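Local atomic coordinates of superoxide dismutase (Clostridium difficile, PDB entry 3TJT), a protein that probably converts superoxide radicals into hydrogen peroxide and molecular oxygen, using a metal site that holds an iron(III) ion in this structure. Residues 11-16 with 90-95; 6-11 with 37-42; 119-124 with 186-191. All blocks are in the same frame, centred on the assembly; numbering follows the deposited sequence.

Interaction 1: residues 11-16 with 90-95; sequences LPYAYD and DIMTPE
Beside the alpha-hairpin, where the N-terminal loop meets the loop after helix 72-90, Tyr13 packs its ring against Met92 and Pro94. The loop that carries Tyr13 precedes helix 24-46. Tyr13 CG stands between the backbone N and the carbonyl carbon (chi1 32°), a crowded position, and from there the ring reaches across to the second loop. Met92 O comes obliquely to the ring, 3.2 Å from Tyr13 CE2. Farther back, Pro94 CD sits 4.0 Å from Tyr13 CD2, and it is equally near CB and CG. Pro94 is spanned by an ST turn, in which the backbone N of Glu95 donates to Thr93 OG1 at 3.1 Å. At the tip, Tyr13 OH touches Met92 CB at 3.7 Å and Met92 CE at 3.8 Å. The bend at chi3 of Met92 (-73°) brings that methyl group round to the hydroxyl. The same hydroxyl donates a hydrogen bond to Phe89 O at the end of helix 72-90, so the tyrosine ties the N-terminal loop to the second arm of the hairpin. Met92 also lies against Leu18 and Ile22, and its side chain is about 6 Å from that of the iron ligand His30. Within segment 11-16, Pro12 CD lies over one face of the Tyr13 ring, towards the rim. Pro12 CG in turn meets Asp90 OD1 at 3.4 Å, the two side chains crossing at about a right angle. The other carboxylate oxygen, Asp90 OD2, forms a salt bridge with Lys9.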
loop_
_atom_site.group_PDB
_atom_site.type_symbol
_atom_site.label_atom_id
_atom_site.label_comp_id
_atom_site.label_asym_id
_atom_site.label_seq_id
_atom_site.Cartn_x
_atom_site.Cartn_y
_atom_site.Cartn_z
ATOM N N LEU A 11 -10.386 -15.126 -15.505
ATOM C CA LEU A 11 -11.431 -14.725 -14.568
ATOM C C LEU A 11 -12.602 -15.703 -14.677
ATOM O O LEU A 11 -13.019 -16.048 -15.782
ATOM C CB LEU A 11 -11.892 -13.295 -14.855
ATOM C CG LEU A 11 -12.652 -12.617 -13.721
ATOM C CD1 LEU A 11 -11.726 -12.362 -12.518
ATOM C CD2 LEU A 11 -13.266 -11.307 -14.205
ATOM N N PRO A 12 -13.113 -16.176 -13.533
ATOM C CA PRO A 12 -14.139 -17.234 -13.522
ATOM C C PRO A 12 -15.566 -16.765 -13.854
ATOM O O PRO A 12 -16.505 -17.550 -13.707
ATOM C CB PRO A 12 -14.101 -17.754 -12.074
ATOM C CG PRO A 12 -12.804 -17.223 -11.481
ATOM C CD PRO A 12 -12.568 -15.918 -12.188
ATOM N N TYR A 13 -15.725 -15.512 -14.265
ATOM C CA TYR A 13 -17.036 -14.935 -14.569
ATOM C C TYR A 13 -16.773 -13.708 -15.433
ATOM O O TYR A 13 -15.621 -13.329 -15.634
ATOM C CB TYR A 13 -17.784 -14.547 -13.282
ATOM C CG TYR A 13 -16.833 -14.118 -12.183
ATOM C CD1 TYR A 13 -16.292 -12.839 -12.173
ATOM C CD2 TYR A 13 -16.447 -15.009 -11.184
ATOM C CE1 TYR A 13 -15.387 -12.446 -11.184
ATOM C CE2 TYR A 13 -15.544 -14.632 -10.195
ATOM C CZ TYR A 13 -15.019 -13.347 -10.197
ATOM O OH TYR A 13 -14.111 -12.964 -9.224
ATOM N N ALA A 14 -17.830 -13.088 -15.947
ATOM C CA ALA A 14 -17.667 -11.904 -16.780
ATOM C C ALA A 14 -17.050 -10.764 -15.966
ATOM O O ALA A 14 -17.233 -10.699 -14.749
ATOM C CB ALA A 14 -19.012 -11.475 -17.349
ATOM N N TYR A 15 -16.354 -9.852 -16.637
ATOM C CA TYR A 15 -15.688 -8.761 -15.927
ATOM C C TYR A 15 -16.667 -7.799 -15.250
ATOM O O TYR A 15 -16.297 -7.118 -14.293
ATOM C CB TYR A 15 -14.718 -8.003 -16.843
ATOM C CG TYR A 15 -13.443 -8.757 -17.155
ATOM C CD1 TYR A 15 -12.264 -8.478 -16.480
ATOM C CD2 TYR A 15 -13.424 -9.759 -18.118
ATOM C CE1 TYR A 15 -11.096 -9.157 -16.770
ATOM C CE2 TYR A 15 -12.263 -10.454 -18.409
ATOM C CZ TYR A 15 -11.096 -10.150 -17.725
ATOM O OH TYR A 15 -9.936 -10.835 -18.015
ATOM N N ASP A 16 -17.910 -7.746 -15.731
ATOM C CA ASP A 16 -18.933 -6.918 -15.100
ATOM C C ASP A 16 -19.871 -7.711 -14.178
ATOM O O ASP A 16 -20.887 -7.195 -13.712
ATOM C CB ASP A 16 -19.741 -6.144 -16.164
ATOM C CG ASP A 16 -20.569 -7.060 -17.063
ATOM O OD1 ASP A 16 -20.458 -8.298 -16.940
ATOM O OD2 ASP A 16 -21.339 -6.538 -17.898
ATOM N N ASP A 90 -11.259 -16.322 -7.268
ATOM C CA ASP A 90 -12.021 -17.560 -7.029
ATOM C C ASP A 90 -13.018 -17.458 -5.872
ATOM O O ASP A 90 -14.019 -18.186 -5.834
ATOM C CB ASP A 90 -11.072 -18.748 -6.786
ATOM C CG ASP A 90 -10.540 -19.350 -8.069
ATOM O OD1 ASP A 90 -11.034 -18.997 -9.161
ATOM O OD2 ASP A 90 -9.612 -20.183 -7.984
ATOM N N ILE A 91 -12.761 -16.557 -4.927
ATOM C CA ILE A 91 -13.574 -16.491 -3.719
ATOM C C ILE A 91 -14.737 -15.497 -3.866
ATOM O O ILE A 91 -15.476 -15.233 -2.919
ATOM C CB ILE A 91 -12.717 -16.179 -2.460
ATOM C CG1 ILE A 91 -13.372 -16.750 -1.198
ATOM C CG2 ILE A 91 -12.473 -14.674 -2.304
ATOM C CD1 ILE A 91 -13.625 -18.255 -1.286
ATOM N N MET A 92 -14.890 -14.955 -5.070
ATOM C CA MET A 92 -16.030 -14.098 -5.370
ATOM C C MET A 92 -16.898 -14.744 -6.445
ATOM O O MET A 92 -16.421 -15.568 -7.225
ATOM C CB MET A 92 -15.559 -12.714 -5.830
ATOM C CG MET A 92 -14.731 -11.972 -4.755
ATOM S SD MET A 92 -14.362 -10.275 -5.240
ATOM C CE MET A 92 -13.142 -10.525 -6.513
ATOM N N THR A 93 -18.171 -14.357 -6.487
ATOM C CA THR A 93 -19.084 -14.907 -7.489
ATOM C C THR A 93 -20.313 -14.015 -7.655
ATOM O O THR A 93 -20.760 -13.381 -6.699
ATOM C CB THR A 93 -19.565 -16.330 -7.081
ATOM O OG1 THR A 93 -20.460 -16.850 -8.082
ATOM C CG2 THR A 93 -20.277 -16.285 -5.743
ATOM N N PRO A 94 -20.874 -13.974 -8.873
ATOM C CA PRO A 94 -22.156 -13.290 -9.084
ATOM C C PRO A 94 -23.349 -14.114 -8.586
ATOM O O PRO A 94 -24.450 -13.577 -8.465
ATOM C CB PRO A 94 -22.220 -13.140 -10.605
ATOM C CG PRO A 94 -21.430 -14.286 -11.121
ATOM C CD PRO A 94 -20.297 -14.470 -10.136
ATOM N N GLU A 95 -23.133 -15.395 -8.304
ATOM C CA GLU A 95 -24.207 -16.247 -7.781
ATOM C C GLU A 95 -24.502 -15.956 -6.312
ATOM O O GLU A 95 -23.630 -15.508 -5.568
ATOM C CB GLU A 95 -23.848 -17.724 -7.961
ATOM C CG GLU A 95 -23.435 -18.091 -9.386
ATOM C CD GLU A 95 -24.450 -17.655 -10.442
ATOM O OE1 GLU A 95 -25.671 -17.742 -10.184
ATOM O OE2 GLU A 95 -24.027 -17.228 -11.538
#

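Interaction 2: residues 6-11 with 37-42; sequences FKVKPL and AYVDKL
Phe6 and Val8 of the N-terminal loop pack on Val39 and Leu42 of helix 24-46, the first arm of the alpha-hairpin. The loop runs in irregular, extended form alongside this helix. No hydrogen bond joins the two segments, and the contact is apolar. Its one aromatic element is a CH-pi interaction. Leu42 CD2 stands over one face of the Phe6 ring, 4.1 Å from the ring centroid and 25° off the ring normal. It is displaced towards the rim on the CD2 side. The Phe6 side chain also touches Leu57 and Leu60 of helix 57-62, so the phenyl group wedges between two helices. Polar bonds come from just beyond the contact. The backbone of Lys9 is bonded to helix 24-46: N to Tyr35 OH, and O to His31 NE2. These bonds hold the loop to the helix one to two turns before Val39. Val39 also touches Ala82 of helix 72-90, and its side chain is about 7 Å from that of the iron ligand His85. The aliphatic contacts centre on Val39, whose two methyl groups serve different partners. CG1 is anti to the backbone N (chi1 171°) and lies under the loop backbone, 4.1 Å from Lys7 CA. It is also 4.3 Å from Phe6 CB. The closest approach is made to a backbone carbonyl: Val39 CG1 lies 3.4 Å from Phe6 O. The second methyl group, Val39 CG2, meets Val8 CG2 at 3.7 Å.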
loop_
_atom_site.group_PDB
_atom_site.type_symbol
_atom_site.label_atom_id
_atom_site.label_comp_id
_atom_site.label_asym_id
_atom_site.label_seq_id
_atom_site.Cartn_x
_atom_site.Cartn_y
_atom_site.Cartn_z
ATOM N N PHE A 6 4.316 -20.484 -14.753
ATOM C CA PHE A 6 3.085 -20.140 -14.058
ATOM C C PHE A 6 2.171 -19.345 -14.975
ATOM O O PHE A 6 2.640 -18.596 -15.826
ATOM C CB PHE A 6 3.394 -19.398 -12.752
ATOM C CG PHE A 6 4.080 -20.265 -11.739
ATOM C CD1 PHE A 6 3.340 -21.107 -10.921
ATOM C CD2 PHE A 6 5.466 -20.283 -11.644
ATOM C CE1 PHE A 6 3.964 -21.940 -9.998
ATOM C CE2 PHE A 6 6.104 -21.111 -10.725
ATOM C CZ PHE A 6 5.348 -21.942 -9.897
ATOM N N LYS A 7 0.866 -19.533 -14.823
ATOM C CA LYS A 7 -0.076 -18.856 -15.701
ATOM C C LYS A 7 -1.159 -18.107 -14.944
ATOM O O LYS A 7 -1.502 -18.449 -13.818
ATOM C CB LYS A 7 -0.685 -19.850 -16.696
ATOM C CG LYS A 7 0.386 -20.591 -17.493
ATOM C CD LYS A 7 -0.132 -21.165 -18.796
ATOM C CE LYS A 7 1.029 -21.539 -19.712
ATOM N NZ LYS A 7 2.043 -22.379 -19.008
ATOM N N VAL A 8 -1.681 -17.061 -15.564
ATOM C CA VAL A 8 -2.824 -16.355 -15.011
ATOM C C VAL A 8 -4.088 -17.177 -15.250
ATOM O O VAL A 8 -4.397 -17.529 -16.385
ATOM C CB VAL A 8 -2.986 -14.982 -15.682
ATOM C CG1 VAL A 8 -4.342 -14.391 -15.364
ATOM C CG2 VAL A 8 -1.851 -14.049 -15.261
ATOM N N LYS A 9 -4.810 -17.487 -14.182
ATOM C CA LYS A 9 -6.094 -18.167 -14.314
ATOM C C LYS A 9 -7.125 -17.191 -14.878
ATOM O O LYS A 9 -7.293 -16.086 -14.357
ATOM C CB LYS A 9 -6.555 -18.699 -12.957
ATOM C CG LYS A 9 -7.925 -19.371 -12.983
ATOM C CD LYS A 9 -8.189 -20.112 -11.685
ATOM C CE LYS A 9 -9.531 -20.833 -11.701
ATOM N NZ LYS A 9 -9.727 -21.611 -10.444
ATOM N N PRO A 10 -7.811 -17.582 -15.963
ATOM C CA PRO A 10 -8.825 -16.682 -16.527
ATOM C C PRO A 10 -9.891 -16.357 -15.491
ATOM O O PRO A 10 -10.251 -17.211 -14.685
ATOM C CB PRO A 10 -9.425 -17.506 -17.677
ATOM C CG PRO A 10 -8.325 -18.463 -18.056
ATOM C CD PRO A 10 -7.672 -18.824 -16.746
ATOM N N LEU A 11 -10.386 -15.126 -15.505
ATOM C CA LEU A 11 -11.431 -14.725 -14.568
ATOM C C LEU A 11 -12.602 -15.703 -14.677
ATOM O O LEU A 11 -13.019 -16.048 -15.782
ATOM C CB LEU A 11 -11.892 -13.295 -14.855
ATOM C CG LEU A 11 -12.652 -12.617 -13.721
ATOM C CD1 LEU A 11 -11.726 -12.362 -12.518
ATOM C CD2 LEU A 11 -13.266 -11.307 -14.205
ATOM N N ALA A 37 0.972 -9.019 -13.900
ATOM C CA ALA A 37 2.329 -8.567 -13.584
ATOM C C ALA A 37 3.009 -9.460 -12.545
ATOM O O ALA A 37 4.197 -9.754 -12.668
ATOM C CB ALA A 37 2.321 -7.110 -13.102
ATOM N N TYR A 38 2.275 -9.872 -11.514
ATOM C CA TYR A 38 2.862 -10.784 -10.524
ATOM C C TYR A 38 3.322 -12.081 -11.178
ATOM O O TYR A 38 4.412 -12.577 -10.904
ATOM C CB TYR A 38 1.891 -11.087 -9.383
ATOM C CG TYR A 38 1.599 -9.880 -8.525
ATOM C CD1 TYR A 38 2.629 -9.186 -7.888
ATOM C CD2 TYR A 38 0.300 -9.421 -8.371
ATOM C CE1 TYR A 38 2.357 -8.069 -7.108
ATOM C CE2 TYR A 38 0.022 -8.308 -7.606
ATOM C CZ TYR A 38 1.057 -7.639 -6.972
ATOM O OH TYR A 38 0.764 -6.528 -6.210
ATOM N N VAL A 39 2.487 -12.629 -12.051
ATOM C CA VAL A 39 2.833 -13.875 -12.726
ATOM C C VAL A 39 4.034 -13.682 -13.655
ATOM O O VAL A 39 4.947 -14.509 -13.689
ATOM C CB VAL A 39 1.628 -14.446 -13.494
ATOM C CG1 VAL A 39 2.050 -15.624 -14.376
ATOM C CG2 VAL A 39 0.525 -14.852 -12.519
ATOM N N ASP A 40 4.049 -12.588 -14.408
ATOM C CA ASP A 40 5.161 -12.337 -15.324
ATOM C C ASP A 40 6.482 -12.168 -14.567
ATOM O O ASP A 40 7.520 -12.691 -14.982
ATOM C CB ASP A 40 4.908 -11.086 -16.178
ATOM C CG ASP A 40 3.777 -11.269 -17.193
ATOM O OD1 ASP A 40 3.337 -12.412 -17.419
ATOM O OD2 ASP A 40 3.332 -10.247 -17.769
ATOM N N LYS A 41 6.448 -11.432 -13.458
ATOM C CA LYS A 41 7.672 -11.170 -12.702
ATOM C C LYS A 41 8.175 -12.442 -12.020
ATOM O O LYS A 41 9.388 -12.692 -11.952
ATOM C CB LYS A 41 7.459 -10.046 -11.684
ATOM C CG LYS A 41 7.287 -8.671 -12.324
ATOM C CD LYS A 41 6.864 -7.636 -11.287
ATOM C CE LYS A 41 6.698 -6.263 -11.911
ATOM N NZ LYS A 41 7.998 -5.781 -12.451
ATOM N N LEU A 42 7.244 -13.241 -11.513
ATOM C CA LEU A 42 7.602 -14.542 -10.939
ATOM C C LEU A 42 8.297 -15.418 -11.978
ATOM O O LEU A 42 9.382 -15.956 -11.732
ATOM C CB LEU A 42 6.361 -15.260 -10.388
ATOM C CG LEU A 42 6.629 -16.656 -9.812
ATOM C CD1 LEU A 42 7.617 -16.587 -8.649
ATOM C CD2 LEU A 42 5.332 -17.318 -9.379
#

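Interaction 3: residues 119-124 with 186-191; sequences QEFQKS and DNWFNV
Phe121 and Trp188 both carry CG anti to the backbone N, with chi1 at -172° and 179°, and this puts both CG atoms on the side where the rings meet. Phe189 comes in beside them, and the three rings form an aromatic cluster. The Phe121 ring and the six-membered ring of Trp188 are nearly parallel, with planes at 13°. They are slid well apart, with centroids at 5.8 Å, and barely overlap. The nearest atoms are Phe121 CE2 and Trp188 CZ3, 3.7 Å apart. The Phe189 ring is turned almost perpendicular to that of Phe121. Its tip makes the shortest contact of the cluster, Phe189 CZ to Phe121 CD2 at 3.5 Å. Phe121 CD2 lies at the edge of the Phe189 ring, near its plane, but the pair as a whole is oblique. The aliphatic part of Gln122 extends the packing, with CG 3.8 Å from Phe189 CE2. Beyond CG the Gln122 side chain is extended and carries its amide towards Asp186, at the more exposed margin of the contact. The contact is partly buried and joins helix 114-127 to the end region of helix 181-188 in the C-terminal alpha/beta domain. The cluster rests on the antiparallel sheet: Phe121 and Trp188 both touch Ile164 and Leu166 of strand 161-167, and Phe121 also meets Ile146 of strand 144-150.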
loop_
_atom_site.group_PDB
_atom_site.type_symbol
_atom_site.label_atom_id
_atom_site.label_comp_id
_atom_site.label_asym_id
_atom_site.label_seq_id
_atom_site.Cartn_x
_atom_site.Cartn_y
_atom_site.Cartn_z
ATOM N N GLN A 119 -18.460 -8.710 11.783
ATOM C CA GLN A 119 -18.004 -7.457 12.386
ATOM C C GLN A 119 -16.495 -7.461 12.607
ATOM O O GLN A 119 -15.830 -6.448 12.375
ATOM C CB GLN A 119 -18.725 -7.183 13.705
ATOM C CG GLN A 119 -20.202 -6.849 13.518
ATOM C CD GLN A 119 -20.909 -6.550 14.827
ATOM O OE1 GLN A 119 -20.268 -6.333 15.859
ATOM N NE2 GLN A 119 -22.241 -6.528 14.790
ATOM N N GLU A 120 -15.959 -8.599 13.046
ATOM C CA GLU A 120 -14.521 -8.713 13.286
ATOM C C GLU A 120 -13.735 -8.666 11.984
ATOM O O GLU A 120 -12.695 -8.011 11.900
ATOM C CB GLU A 120 -14.170 -9.987 14.070
ATOM C CG GLU A 120 -12.676 -10.102 14.401
ATOM C CD GLU A 120 -12.324 -11.359 15.199
ATOM O OE1 GLU A 120 -13.243 -12.004 15.758
ATOM O OE2 GLU A 120 -11.124 -11.703 15.262
ATOM N N PHE A 121 -14.226 -9.354 10.963
ATOM C CA PHE A 121 -13.550 -9.341 9.672
ATOM C C PHE A 121 -13.528 -7.920 9.106
ATOM O O PHE A 121 -12.491 -7.440 8.620
ATOM C CB PHE A 121 -14.236 -10.296 8.692
ATOM C CG PHE A 121 -13.489 -10.475 7.405
ATOM C CD1 PHE A 121 -12.605 -11.529 7.244
ATOM C CD2 PHE A 121 -13.660 -9.577 6.359
ATOM C CE1 PHE A 121 -11.908 -11.693 6.062
ATOM C CE2 PHE A 121 -12.972 -9.728 5.171
ATOM C CZ PHE A 121 -12.088 -10.785 5.019
ATOM N N GLN A 122 -14.673 -7.247 9.166
ATOM C CA GLN A 122 -14.767 -5.900 8.613
ATOM C C GLN A 122 -13.813 -4.933 9.307
ATOM O O GLN A 122 -13.163 -4.128 8.650
ATOM C CB GLN A 122 -16.200 -5.378 8.655
ATOM C CG GLN A 122 -17.130 -6.144 7.736
ATOM C CD GLN A 122 -18.329 -5.315 7.302
ATOM O OE1 GLN A 122 -19.412 -5.843 7.065
ATOM N NE2 GLN A 122 -18.131 -4.008 7.185
ATOM N N LYS A 123 -13.718 -5.027 10.627
ATOM C CA LYS A 123 -12.801 -4.168 11.374
ATOM C C LYS A 123 -11.338 -4.466 11.051
ATOM O O LYS A 123 -10.522 -3.547 10.909
ATOM C CB LYS A 123 -13.034 -4.294 12.879
ATOM C CG LYS A 123 -12.235 -3.277 13.684
ATOM C CD LYS A 123 -12.572 -3.352 15.160
ATOM C CE LYS A 123 -12.156 -2.073 15.881
ATOM N NZ LYS A 123 -10.705 -1.769 15.727
ATOM N N SER A 124 -10.998 -5.746 10.947
ATOM C CA SER A 124 -9.627 -6.115 10.601
ATOM C C SER A 124 -9.257 -5.595 9.220
ATOM O O SER A 124 -8.155 -5.078 9.022
ATOM C CB SER A 124 -9.413 -7.632 10.680
ATOM O OG SER A 124 -9.506 -8.080 12.027
ATOM N N ASP A 186 -17.903 -3.454 3.164
ATOM C CA ASP A 186 -19.291 -3.841 3.385
ATOM C C ASP A 186 -19.931 -4.424 2.121
ATOM O O ASP A 186 -20.607 -5.453 2.177
ATOM C CB ASP A 186 -20.111 -2.658 3.893
ATOM C CG ASP A 186 -21.448 -3.090 4.469
ATOM O OD1 ASP A 186 -21.467 -3.974 5.360
ATOM O OD2 ASP A 186 -22.477 -2.549 4.029
ATOM N N ASN A 187 -19.703 -3.784 0.981
ATOM C CA ASN A 187 -20.279 -4.260 -0.273
ATOM C C ASN A 187 -19.724 -5.602 -0.720
ATOM O O ASN A 187 -20.412 -6.376 -1.380
ATOM C CB ASN A 187 -20.102 -3.224 -1.379
ATOM C CG ASN A 187 -21.252 -2.247 -1.437
ATOM O OD1 ASN A 187 -22.303 -2.482 -0.840
ATOM N ND2 ASN A 187 -21.064 -1.148 -2.148
ATOM N N TRP A 188 -18.476 -5.878 -0.353
ATOM C CA TRP A 188 -17.818 -7.093 -0.808
ATOM C C TRP A 188 -18.524 -8.357 -0.312
ATOM O O TRP A 188 -18.491 -9.395 -0.974
ATOM C CB TRP A 188 -16.354 -7.080 -0.371
ATOM C CG TRP A 188 -15.577 -8.293 -0.754
ATOM C CD1 TRP A 188 -15.119 -8.621 -1.992
ATOM C CD2 TRP A 188 -15.125 -9.331 0.131
ATOM N NE1 TRP A 188 -14.417 -9.803 -1.939
ATOM C CE2 TRP A 188 -14.412 -10.259 -0.648
ATOM C CE3 TRP A 188 -15.255 -9.555 1.504
ATOM C CZ2 TRP A 188 -13.824 -11.397 -0.100
ATOM C CZ3 TRP A 188 -14.674 -10.693 2.048
ATOM C CH2 TRP A 188 -13.972 -11.600 1.245
ATOM N N PHE A 189 -19.146 -8.274 0.853
ATOM C CA PHE A 189 -19.830 -9.437 1.407
ATOM C C PHE A 189 -20.991 -9.915 0.527
ATOM O O PHE A 189 -21.425 -11.059 0.636
ATOM C CB PHE A 189 -20.248 -9.193 2.858
ATOM C CG PHE A 189 -19.145 -9.494 3.837
ATOM C CD1 PHE A 189 -18.990 -10.770 4.344
ATOM C CD2 PHE A 189 -18.230 -8.521 4.194
ATOM C CE1 PHE A 189 -17.957 -11.067 5.221
ATOM C CE2 PHE A 189 -17.196 -8.808 5.068
ATOM C CZ PHE A 189 -17.059 -10.086 5.580
ATOM N N ASN A 190 -21.468 -9.050 -0.368
ATOM C CA ASN A 190 -22.490 -9.468 -1.329
ATOM C C ASN A 190 -21.963 -10.409 -2.404
ATOM O O ASN A 190 -22.742 -11.097 -3.061
ATOM C CB ASN A 190 -23.144 -8.251 -1.986
ATOM C CG ASN A 190 -23.892 -7.399 -0.992
ATOM O OD1 ASN A 190 -23.440 -6.317 -0.614
ATOM N ND2 ASN A 190 -25.032 -7.895 -0.540
ATOM N N VAL A 191 -20.647 -10.442 -2.596
ATOM C CA VAL A 191 -20.080 -11.294 -3.641
ATOM C C VAL A 191 -19.199 -12.431 -3.124
ATOM O O VAL A 191 -18.656 -13.185 -3.918
ATOM C CB VAL A 191 -19.292 -10.503 -4.704
ATOM C CG1 VAL A 191 -20.201 -9.494 -5.412
ATOM C CG2 VAL A 191 -18.086 -9.809 -4.085
#

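Interactions 1 and 2 both belong to the alpha-hairpin domain. Their centres are about 17 Å apart, they share Leu11, and their segments alternate along the chain. Together they lay the N-terminal loop over both long helices, 24-46 and 72-90. Interaction 3 comes later, in the C-terminal domain, with its centre about 18 Å from that of interaction 1 and about 27 Å from that of interaction 2. Interactions 2 and 3 do not touch and lie on opposite sides of the chain's centre. Interaction 1 is the bridge: Met92 packs on Trp188, and Thr93 N probably forms a hydrogen bond with Val191 O. The domains meet around the iron, bound by His30 and His85 from one and Asp167 and His171 from the other.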